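Local coordinates for PUA domain-containing protein (Archaeoglobus fulgidus DSM 4304, PDB 2Q07) that probably binds RNA and takes part in archaeosine-tRNA biosynthesis, this chain being its C-terminal part, which ends in a PUA domain, at residues P36-R40 against K41-T45; A51-K55 against V56-V60; L168-R171 against I172-M176; A190-Y193 against P194-E197. All coordinates share one frame; numbering follows the deposited sequence.

Interaction 1: P36-R40 against K41-T45; sequences PCTAR and KPYLT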
loop_
_atom_site.group_PDB
_atom_site.type_symbol
_atom_site.label_atom_id
_atom_site.label_comp_id
_atom_site.label_asym_id
_atom_site.label_seq_id
_atom_site.Cartn_x
_atom_site.Cartn_y
_atom_site.Cartn_z
ATOM N N PRO A 36 -15.846 -7.013 -1.388
ATOM C CA PRO A 36 -16.362 -5.885 -2.165
ATOM C C PRO A 36 -15.836 -4.559 -1.618
ATOM O O PRO A 36 -15.557 -4.437 -0.422
ATOM C CB PRO A 36 -17.864 -6.026 -1.989
ATOM C CG PRO A 36 -17.961 -6.439 -0.555
ATOM C CD PRO A 36 -16.846 -7.474 -0.407
ATOM N N CYS A 37 -15.675 -3.571 -2.493
ATOM C CA CYS A 37 -15.219 -2.271 -2.028
ATOM C C CYS A 37 -16.396 -1.660 -1.273
ATOM O O CYS A 37 -17.516 -2.158 -1.358
ATOM C CB CYS A 37 -14.809 -1.379 -3.207
ATOM S SG CYS A 37 -16.100 -1.143 -4.441
ATOM N N THR A 38 -16.144 -0.601 -0.514
ATOM C CA THR A 38 -17.207 0.047 0.247
ATOM C C THR A 38 -17.179 1.550 0.024
ATOM O O THR A 38 -16.208 2.082 -0.512
ATOM C CB THR A 38 -17.061 -0.224 1.757
ATOM O OG1 THR A 38 -15.726 0.096 2.164
ATOM C CG2 THR A 38 -17.351 -1.697 2.081
ATOM N N ALA A 39 -18.251 2.220 0.438
ATOM C CA ALA A 39 -18.367 3.672 0.310
ATOM C C ALA A 39 -17.324 4.346 1.192
ATOM O O ALA A 39 -16.654 5.290 0.767
ATOM C CB ALA A 39 -19.766 4.125 0.718
ATOM N N ARG A 40 -17.191 3.859 2.423
ATOM C CA ARG A 40 -16.220 4.419 3.351
ATOM C C ARG A 40 -14.834 3.808 3.155
ATOM O O ARG A 40 -14.698 2.597 3.011
ATOM C CB ARG A 40 -16.663 4.206 4.798
ATOM C CG ARG A 40 -15.627 4.667 5.829
ATOM C CD ARG A 40 -16.195 4.657 7.233
ATOM N NE ARG A 40 -15.180 4.939 8.245
ATOM C CZ ARG A 40 -15.423 4.972 9.550
ATOM N NH1 ARG A 40 -16.648 4.745 10.001
ATOM N NH2 ARG A 40 -14.443 5.220 10.410
ATOM N N LYS A 41 -13.819 4.667 3.142
ATOM C CA LYS A 41 -12.433 4.239 2.990
ATOM C C LYS A 41 -11.604 4.905 4.098
ATOM O O LYS A 41 -12.032 5.902 4.677
ATOM C CB LYS A 41 -11.887 4.662 1.623
ATOM C CG LYS A 41 -12.668 4.126 0.426
ATOM C CD LYS A 41 -12.037 4.611 -0.865
ATOM C CE LYS A 41 -12.914 4.312 -2.069
ATOM N NZ LYS A 41 -12.358 4.934 -3.311
ATOM N N PRO A 42 -10.434 4.329 4.440
ATOM C CA PRO A 42 -9.884 3.104 3.843
ATOM C C PRO A 42 -10.808 1.938 4.185
ATOM O O PRO A 42 -11.364 1.893 5.278
ATOM C CB PRO A 42 -8.507 2.994 4.492
ATOM C CG PRO A 42 -8.717 3.605 5.839
ATOM C CD PRO A 42 -9.555 4.829 5.512
ATOM N N TYR A 43 -10.966 1.006 3.251
ATOM C CA TYR A 43 -11.871 -0.132 3.414
ATOM C C TYR A 43 -11.942 -0.843 4.765
ATOM O O TYR A 43 -13.023 -1.262 5.188
ATOM C CB TYR A 43 -11.584 -1.172 2.338
ATOM C CG TYR A 43 -11.540 -0.603 0.940
ATOM C CD1 TYR A 43 -10.437 -0.825 0.118
ATOM C CD2 TYR A 43 -12.612 0.133 0.425
ATOM C CE1 TYR A 43 -10.396 -0.334 -1.187
ATOM C CE2 TYR A 43 -12.582 0.632 -0.895
ATOM C CZ TYR A 43 -11.468 0.391 -1.687
ATOM O OH TYR A 43 -11.405 0.865 -2.977
ATOM N N LEU A 44 -10.813 -0.984 5.445
ATOM C CA LEU A 44 -10.808 -1.687 6.727
ATOM C C LEU A 44 -11.658 -1.028 7.823
ATOM O O LEU A 44 -12.065 -1.692 8.780
ATOM C CB LEU A 44 -9.372 -1.858 7.225
ATOM C CG LEU A 44 -9.148 -2.821 8.383
ATOM C CD1 LEU A 44 -9.652 -4.218 8.012
ATOM C CD2 LEU A 44 -7.650 -2.856 8.717
ATOM N N THR A 45 -11.924 0.265 7.688
ATOM C CA THR A 45 -12.727 0.976 8.678
ATOM C C THR A 45 -14.215 0.998 8.316
ATOM O O THR A 45 -15.023 1.561 9.054
ATOM C CB THR A 45 -12.283 2.445 8.827
ATOM O OG1 THR A 45 -12.697 3.179 7.670
ATOM C CG2 THR A 45 -10.763 2.544 8.969
#
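The backbone leaves Thr38, rounds Ala39 and Arg40, and comes back so that the CA atoms of Thr38 and Tyr43 lie 6.2 Å apart. A cis peptide precedes Pro42, and residues 43-45 form a short 3-10 turn. Thr38 OG1 donates to Arg40 O at 2.8 Å, in the carbonyl plane, and ties this bend together. The same hydroxyl oxygen sits at the edge of the Tyr43 ring, 3.6 Å from Tyr43 CD2. Cys37 CB approaches the ring obliquely, 3.8 Å from Tyr43 CE2. Thr45 N and Thr45 OG1 both donate to Pro42 O, each at 3.0 Å. The Arg40 chain is extended, with CG anti to the backbone N (chi1 175°), and this lays the guanidinium across Thr45, whose O lies over one face. With an alanine in place of Tyr43, Cys37 CB and Thr38 OG1 would probably lose the ring they lie against, and a gap would open beside Ile64 and His49. Pro36 O accepts from His49 NE2, joining the loop to the next helix. The arrangement is a beta-alpha loop, linking strand 31-36 to helix 47-55 in the first domain, whose family is grouped with the UDG-like folds.

Interaction 2: A51-K55 against V56-V60; sequences ALRSK and VKVNV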
loop_
_atom_site.group_PDB
_atom_site.type_symbol
_atom_site.label_atom_id
_atom_site.label_comp_id
_atom_site.label_asym_id
_atom_site.label_seq_id
_atom_site.Cartn_x
_atom_site.Cartn_y
_atom_site.Cartn_z
ATOM N N ALA A 51 -17.816 -5.543 10.321
ATOM C CA ALA A 51 -18.811 -6.540 10.719
ATOM C C ALA A 51 -18.318 -7.935 10.349
ATOM O O ALA A 51 -18.402 -8.870 11.147
ATOM C CB ALA A 51 -20.146 -6.257 10.036
ATOM N N LEU A 52 -17.808 -8.072 9.130
ATOM C CA LEU A 52 -17.288 -9.348 8.654
ATOM C C LEU A 52 -16.158 -9.871 9.536
ATOM O O LEU A 52 -16.209 -10.994 10.029
ATOM C CB LEU A 52 -16.774 -9.198 7.224
ATOM C CG LEU A 52 -17.655 -9.784 6.131
ATOM C CD1 LEU A 52 -17.070 -9.455 4.758
ATOM C CD2 LEU A 52 -17.758 -11.291 6.338
ATOM N N ARG A 53 -15.134 -9.047 9.729
ATOM C CA ARG A 53 -13.993 -9.439 10.546
ATOM C C ARG A 53 -14.378 -9.627 12.002
ATOM O O ARG A 53 -13.608 -10.162 12.804
ATOM C CB ARG A 53 -12.880 -8.402 10.409
ATOM C CG ARG A 53 -12.242 -8.446 9.036
ATOM C CD ARG A 53 -11.239 -7.338 8.814
ATOM N NE ARG A 53 -10.096 -7.843 8.062
ATOM C CZ ARG A 53 -9.021 -8.387 8.625
ATOM N NH1 ARG A 53 -8.945 -8.482 9.941
ATOM N NH2 ARG A 53 -8.035 -8.855 7.874
ATOM N N SER A 54 -15.580 -9.187 12.338
ATOM C CA SER A 54 -16.087 -9.317 13.695
ATOM C C SER A 54 -16.694 -10.712 13.897
ATOM O O SER A 54 -16.608 -11.298 14.986
ATOM C CB SER A 54 -17.147 -8.248 13.954
ATOM O OG SER A 54 -17.729 -8.425 15.227
ATOM N N LYS A 55 -17.291 -11.242 12.837
ATOM C CA LYS A 55 -17.924 -12.548 12.884
ATOM C C LYS A 55 -17.016 -13.707 12.480
ATOM O O LYS A 55 -17.357 -14.874 12.699
ATOM C CB LYS A 55 -19.183 -12.540 12.014
ATOM C CG LYS A 55 -20.394 -11.887 12.679
ATOM C CD LYS A 55 -20.119 -10.449 13.105
ATOM C CE LYS A 55 -21.326 -9.835 13.803
ATOM N NZ LYS A 55 -22.541 -9.857 12.934
ATOM N N VAL A 56 -15.860 -13.394 11.905
ATOM C CA VAL A 56 -14.920 -14.426 11.487
ATOM C C VAL A 56 -13.469 -13.940 11.548
ATOM O O VAL A 56 -13.135 -12.871 11.028
ATOM C CB VAL A 56 -15.251 -14.914 10.050
ATOM C CG1 VAL A 56 -15.167 -13.763 9.075
ATOM C CG2 VAL A 56 -14.318 -16.024 9.647
ATOM N N LYS A 57 -12.609 -14.723 12.192
ATOM C CA LYS A 57 -11.202 -14.347 12.296
ATOM C C LYS A 57 -10.560 -14.531 10.929
ATOM O O LYS A 57 -10.505 -15.640 10.390
ATOM C CB LYS A 57 -10.483 -15.203 13.337
ATOM C CG LYS A 57 -9.128 -14.654 13.731
ATOM C CD LYS A 57 -8.541 -15.378 14.934
ATOM C CE LYS A 57 -7.245 -14.704 15.382
ATOM N NZ LYS A 57 -6.749 -15.245 16.681
ATOM N N VAL A 58 -10.078 -13.430 10.368
ATOM C CA VAL A 58 -9.466 -13.447 9.049
ATOM C C VAL A 58 -7.943 -13.574 9.125
ATOM O O VAL A 58 -7.257 -12.628 9.497
ATOM C CB VAL A 58 -9.855 -12.163 8.279
ATOM C CG1 VAL A 58 -9.196 -12.141 6.920
ATOM C CG2 VAL A 58 -11.379 -12.085 8.151
ATOM N N ASN A 59 -7.430 -14.750 8.770
ATOM C CA ASN A 59 -5.991 -15.003 8.788
ATOM C C ASN A 59 -5.427 -15.357 7.421
ATOM O O ASN A 59 -4.438 -16.084 7.314
ATOM C CB ASN A 59 -5.631 -16.118 9.772
ATOM C CG ASN A 59 -5.678 -15.659 11.210
ATOM O OD1 ASN A 59 -5.360 -14.514 11.514
ATOM N ND2 ASN A 59 -6.059 -16.558 12.106
ATOM N N VAL A 60 -6.073 -14.854 6.380
ATOM C CA VAL A 60 -5.602 -15.073 5.026
ATOM C C VAL A 60 -5.506 -13.698 4.386
ATOM O O VAL A 60 -6.032 -12.727 4.925
ATOM C CB VAL A 60 -6.565 -15.957 4.225
ATOM C CG1 VAL A 60 -6.683 -17.333 4.897
ATOM C CG2 VAL A 60 -7.924 -15.278 4.115
HETATM O O HOH W 1 -10.614 -10.842 11.581
#
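Arg53 and Val58 make the main side-chain contact here, where the last turn of the helix meets the chain that leaves it. The two side chains cross at about a right angle. Val58 lies over one face of the guanidinium, its CB offset toward the rim. Val58 CG1 is 3.6 Å from Arg53 NH2, and Val58 CG2 is 3.8 Å from Arg53 CG. Val58 therefore packs on both the aliphatic and the flat part of the arginine. Its CG1 is anti to the backbone N (chi1 178°), which sends this methyl to the guanidinium.

The backbone holds the two residues in place. Val56 N donates to Leu52 O at 3.1 Å, but the bond is weak, with an angle of 130°. Val56 is the first residue to leave helical angles. A CA-H...O contact follows, Arg53 CA to Val56 O at 3.6 Å. One water bridges the two segments: it accepts from Val58 N at 2.9 Å and donates weakly to Arg53 O at 3.3 Å.

Further out, Arg53 NH2 forms a salt bridge with Glu62, which fixes the far end of the arginine. Leu44 packs against the same side chain. Leu52 and Val56, both buried, touch Leu156 of helix 150-160, and Leu52 also touches Leu35. Asn59 ND2 bonds to Gly164 O and to Ser162 OG. This is the C-terminal end of a helix in a beta-alpha-beta crossover: helix 47-55 joins the parallel neighbours 31-36 and 61-65.

Interaction 3: L168-R171 against I172-M176; sequences LYRR and ILEHM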
loop_
_atom_site.group_PDB
_atom_site.type_symbol
_atom_site.label_atom_id
_atom_site.label_comp_id
_atom_site.label_asym_id
_atom_site.label_seq_id
_atom_site.Cartn_x
_atom_site.Cartn_y
_atom_site.Cartn_z
ATOM N N LEU A 168 -1.820 -7.993 10.771
ATOM C CA LEU A 168 -2.092 -7.292 9.521
ATOM C C LEU A 168 -1.494 -5.882 9.459
ATOM O O LEU A 168 -1.040 -5.448 8.403
ATOM C CB LEU A 168 -3.600 -7.200 9.308
ATOM C CG LEU A 168 -4.083 -6.483 8.042
ATOM C CD1 LEU A 168 -3.639 -7.237 6.801
ATOM C CD2 LEU A 168 -5.590 -6.382 8.082
ATOM N N TYR A 169 -1.505 -5.179 10.589
ATOM C CA TYR A 169 -0.993 -3.811 10.658
ATOM C C TYR A 169 0.477 -3.708 10.287
ATOM O O TYR A 169 0.891 -2.747 9.636
ATOM C CB TYR A 169 -1.217 -3.218 12.056
ATOM C CG TYR A 169 -2.668 -2.915 12.393
ATOM C CD1 TYR A 169 -3.024 -2.484 13.670
ATOM C CD2 TYR A 169 -3.678 -3.054 11.441
ATOM C CE1 TYR A 169 -4.347 -2.200 13.996
ATOM C CE2 TYR A 169 -5.008 -2.774 11.754
ATOM C CZ TYR A 169 -5.334 -2.348 13.038
ATOM O OH TYR A 169 -6.642 -2.079 13.373
ATOM N N ARG A 170 1.266 -4.687 10.710
ATOM C CA ARG A 170 2.688 -4.703 10.389
ATOM C C ARG A 170 2.917 -4.955 8.893
ATOM O O ARG A 170 3.802 -4.349 8.280
ATOM C CB ARG A 170 3.399 -5.769 11.230
ATOM C CG ARG A 170 4.801 -6.143 10.744
ATOM C CD ARG A 170 5.544 -6.901 11.832
ATOM N NE ARG A 170 5.714 -6.048 13.006
ATOM C CZ ARG A 170 5.989 -6.490 14.226
ATOM N NH1 ARG A 170 6.132 -7.790 14.445
ATOM N NH2 ARG A 170 6.103 -5.630 15.232
ATOM N N ARG A 171 2.112 -5.835 8.299
ATOM C CA ARG A 171 2.242 -6.134 6.873
ATOM C C ARG A 171 1.931 -4.885 6.042
ATOM O O ARG A 171 2.585 -4.612 5.031
ATOM C CB ARG A 171 1.283 -7.261 6.460
ATOM C CG ARG A 171 1.944 -8.616 6.265
ATOM C CD ARG A 171 2.080 -9.359 7.568
ATOM N NE ARG A 171 2.792 -10.623 7.402
ATOM C CZ ARG A 171 2.713 -11.641 8.256
ATOM N NH1 ARG A 171 1.945 -11.544 9.334
ATOM N NH2 ARG A 171 3.411 -12.749 8.043
ATOM N N ILE A 172 0.927 -4.135 6.479
ATOM C CA ILE A 172 0.513 -2.906 5.799
ATOM C C ILE A 172 1.646 -1.879 5.795
ATOM O O ILE A 172 1.964 -1.307 4.761
ATOM C CB ILE A 172 -0.719 -2.272 6.496
ATOM C CG1 ILE A 172 -1.972 -3.103 6.209
ATOM C CG2 ILE A 172 -0.923 -0.863 6.029
ATOM C CD1 ILE A 172 -3.219 -2.603 6.930
ATOM N N LEU A 173 2.232 -1.647 6.964
ATOM C CA LEU A 173 3.314 -0.689 7.099
ATOM C C LEU A 173 4.531 -1.161 6.315
ATOM O O LEU A 173 5.185 -0.361 5.641
ATOM C CB LEU A 173 3.664 -0.487 8.581
ATOM C CG LEU A 173 2.661 0.286 9.448
ATOM C CD1 LEU A 173 3.138 0.285 10.902
ATOM C CD2 LEU A 173 2.518 1.723 8.945
ATOM N N GLU A 174 4.832 -2.457 6.385
ATOM C CA GLU A 174 5.972 -2.997 5.650
ATOM C C GLU A 174 5.763 -2.822 4.148
ATOM O O GLU A 174 6.703 -2.499 3.423
ATOM C CB GLU A 174 6.185 -4.485 5.959
ATOM C CG GLU A 174 6.455 -4.770 7.425
ATOM C CD GLU A 174 6.672 -6.244 7.713
ATOM O OE1 GLU A 174 5.947 -7.088 7.136
ATOM O OE2 GLU A 174 7.566 -6.560 8.529
ATOM N N HIS A 175 4.532 -3.039 3.684
ATOM C CA HIS A 175 4.228 -2.905 2.263
ATOM C C HIS A 175 4.295 -1.467 1.781
ATOM O O HIS A 175 4.615 -1.221 0.628
ATOM C CB HIS A 175 2.846 -3.487 1.921
ATOM C CG HIS A 175 2.864 -4.958 1.642
ATOM N ND1 HIS A 175 3.106 -5.899 2.617
ATOM C CD2 HIS A 175 2.712 -5.648 0.485
ATOM C CE1 HIS A 175 3.110 -7.105 2.075
ATOM N NE2 HIS A 175 2.875 -6.980 0.780
HETATM N N MSE A 176 3.985 -0.512 2.652
HETATM C CA MSE A 176 4.040 0.890 2.246
HETATM C C MSE A 176 5.488 1.346 2.096
HETATM O O MSE A 176 5.811 2.125 1.202
HETATM C CB MSE A 176 3.300 1.761 3.253
HETATM C CG MSE A 176 1.833 1.390 3.360
HETATM SE SE MSE A 176 0.844 2.572 4.484
HETATM C CE MSE A 176 0.997 1.660 6.161
#
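Arg171 O is held by two bonds from His175, the tight end of this helical contact. His175 N reaches Arg171 O at 2.8 Å in the ordinary helical way. His175 ND1 also donates to Arg171 O, at 2.8 Å with an angle of 142°. The two donors come from opposite faces of the carbonyl plane, and ND1 lies above that plane. The side chain runs back along the helix, which lets ND1 reach this oxygen. His175 NE2 is bonded to Lys26 N, so both ring nitrogens have partners. These two ring bonds, ND1 to Arg171 O and NE2 to Lys26 N, probably fix how the ring is turned. Ile172 N to Leu168 O at 3.0 Å and Leu173 N to Tyr169 O at 3.2 Å continue the helical pattern. Beside them Ile172 CD1 lies 4.1 Å from Leu168 CG, a light apolar touch.

The other side is looser. Arg170 CG meets Glu174 CD at 3.6 Å, but the charged ends do not join: Arg170 NE stays 4.9 Å from Glu174 OE2. The guanidinium and carboxylate planes are 39° apart. Arg171 finds its salt bridge earlier in the chain, at Asp167.

Leu173 and the selenomethionine Met176 turn to the four-stranded antiparallel sheet and touch Val208 and Leu215, on strands 203-209 and 214-217. Tyr169 rests on Val189 of strand 188-190. His175 meets Phe75 edge-to-face, which joins helix 168-181 to the first domain.

Interaction 4: A190-Y193 against P194-E197; sequences AGRY and PELE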
loop_
_atom_site.group_PDB
_atom_site.type_symbol
_atom_site.label_atom_id
_atom_site.label_comp_id
_atom_site.label_asym_id
_atom_site.label_seq_id
_atom_site.Cartn_x
_atom_site.Cartn_y
_atom_site.Cartn_z
ATOM N N ALA A 190 2.126 1.000 16.267
ATOM C CA ALA A 190 1.274 1.705 17.218
ATOM C C ALA A 190 0.241 2.610 16.559
ATOM O O ALA A 190 0.195 2.731 15.338
ATOM C CB ALA A 190 2.141 2.522 18.177
ATOM N N GLY A 191 -0.585 3.242 17.390
ATOM C CA GLY A 191 -1.607 4.141 16.890
ATOM C C GLY A 191 -2.928 3.460 16.581
ATOM O O GLY A 191 -3.019 2.235 16.580
ATOM N N ARG A 192 -3.962 4.258 16.333
ATOM C CA ARG A 192 -5.272 3.708 16.007
ATOM C C ARG A 192 -5.491 3.787 14.497
ATOM O O ARG A 192 -5.398 4.862 13.902
ATOM C CB ARG A 192 -6.378 4.467 16.758
ATOM C CG ARG A 192 -6.362 5.975 16.553
ATOM C CD ARG A 192 -7.181 6.712 17.625
ATOM N NE ARG A 192 -6.686 6.450 18.979
ATOM C CZ ARG A 192 -7.038 7.146 20.059
ATOM N NH1 ARG A 192 -7.889 8.159 19.958
ATOM N NH2 ARG A 192 -6.542 6.824 21.248
ATOM N N TYR A 193 -5.765 2.635 13.887
ATOM C CA TYR A 193 -5.993 2.556 12.446
ATOM C C TYR A 193 -6.985 3.636 12.000
ATOM O O TYR A 193 -7.982 3.882 12.677
ATOM C CB TYR A 193 -6.546 1.177 12.081
ATOM C CG TYR A 193 -6.451 0.857 10.606
ATOM C CD1 TYR A 193 -5.277 0.343 10.062
ATOM C CD2 TYR A 193 -7.528 1.091 9.748
ATOM C CE1 TYR A 193 -5.172 0.063 8.701
ATOM C CE2 TYR A 193 -7.434 0.821 8.380
ATOM C CZ TYR A 193 -6.252 0.301 7.866
ATOM O OH TYR A 193 -6.163 -0.021 6.523
ATOM N N PRO A 194 -6.741 4.282 10.847
ATOM C CA PRO A 194 -5.635 4.121 9.894
ATOM C C PRO A 194 -4.373 4.936 10.201
ATOM O O PRO A 194 -3.441 4.968 9.394
ATOM C CB PRO A 194 -6.267 4.546 8.577
ATOM C CG PRO A 194 -7.123 5.700 9.006
ATOM C CD PRO A 194 -7.774 5.186 10.295
ATOM N N GLU A 195 -4.337 5.582 11.361
ATOM C CA GLU A 195 -3.186 6.396 11.743
ATOM C C GLU A 195 -2.133 5.559 12.455
ATOM O O GLU A 195 -1.839 5.780 13.630
ATOM C CB GLU A 195 -3.633 7.542 12.654
ATOM C CG GLU A 195 -4.768 8.371 12.079
ATOM C CD GLU A 195 -5.118 9.559 12.958
ATOM O OE1 GLU A 195 -5.305 9.364 14.179
ATOM O OE2 GLU A 195 -5.210 10.684 12.426
ATOM N N LEU A 196 -1.557 4.610 11.725
ATOM C CA LEU A 196 -0.547 3.717 12.271
ATOM C C LEU A 196 0.835 4.364 12.303
ATOM O O LEU A 196 1.112 5.289 11.542
ATOM C CB LEU A 196 -0.467 2.439 11.429
ATOM C CG LEU A 196 -1.730 1.588 11.272
ATOM C CD1 LEU A 196 -1.460 0.444 10.304
ATOM C CD2 LEU A 196 -2.154 1.058 12.624
ATOM N N GLU A 197 1.692 3.855 13.186
ATOM C CA GLU A 197 3.062 4.329 13.304
ATOM C C GLU A 197 3.977 3.136 13.544
ATOM O O GLU A 197 3.531 2.063 13.938
ATOM C CB GLU A 197 3.224 5.292 14.481
ATOM C CG GLU A 197 2.266 6.454 14.508
ATOM C CD GLU A 197 2.640 7.460 15.574
ATOM O OE1 GLU A 197 2.924 7.041 16.717
ATOM O OE2 GLU A 197 2.647 8.670 15.275
#
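Arg192 O accepts from Glu195 N at 2.8 Å, the shortest bond of this hairpin-like bend. The bond closes a four-residue turn, with Tyr193 and Pro194 at its corners. The peptide between them is cis, and the backbone angles fit a type VIa turn. Glu195 follows as the centre of an inverse gamma turn.

The cis peptide brings Pro194 back against one face of the Tyr193 ring. Pro194 CA lies over the ring face, 3.7 Å from its centroid and 22° off the normal, a CH-pi contact. Leu196 comes in at the edge instead, its CD1 3.8 Å from Tyr193 CD1. Chi1 of -164° points the ring away from the backbone N, with one face over Pro194 and an edge at Leu196. Replacing Tyr193 by a leucine would remove the ring and hydroxyl and is likely to cost Pro194 CA its CH-pi contact and leave Glu76 without its hydroxyl partner.

At the open end of the bend, Ala190 and Glu197 form an antiparallel hydrogen-bonded pair. Ala190 N to Glu197 O and Glu197 N to Ala190 O both measure 2.9 Å. Ala190 O also receives a CA-H...O contact from Leu196 CA at 3.3 Å. Gly191 lies between pair and turn; a side chain there would strike Glu195 O.

Glu195 and Glu197 make salt bridges with Arg210 and Arg204. The bend joins the edge strand 188-190 to strand 197-200. Leu196 bonds by its backbone to Val208 of strand 203-209 and packs on Leu173 of helix 168-181.

In the fold
All four contacts are local, yet interactions 1, 3 and 4 meet where the first domain joins the pre-PUA part. Arg53 of interaction 2 reaches this junction from a helix end and packs on Leu168. Leu44 is shared there: it packs on Arg53, on Tyr169 and Leu168 of interaction 3, and on Tyr193 of interaction 4. Interactions 1 and 4 are surface loops, both with a cis-proline, and Pro42 touches Pro194. Interactions 2 and 3 are partly buried; the first lies at the C-terminal end of a helix, with one bridging water, the second inside a regular helix. Interaction 3 packs on the antiparallel sheet with apolar side chains. Interaction 4 turns between two of its strands, using backbone bonds and salt bridges.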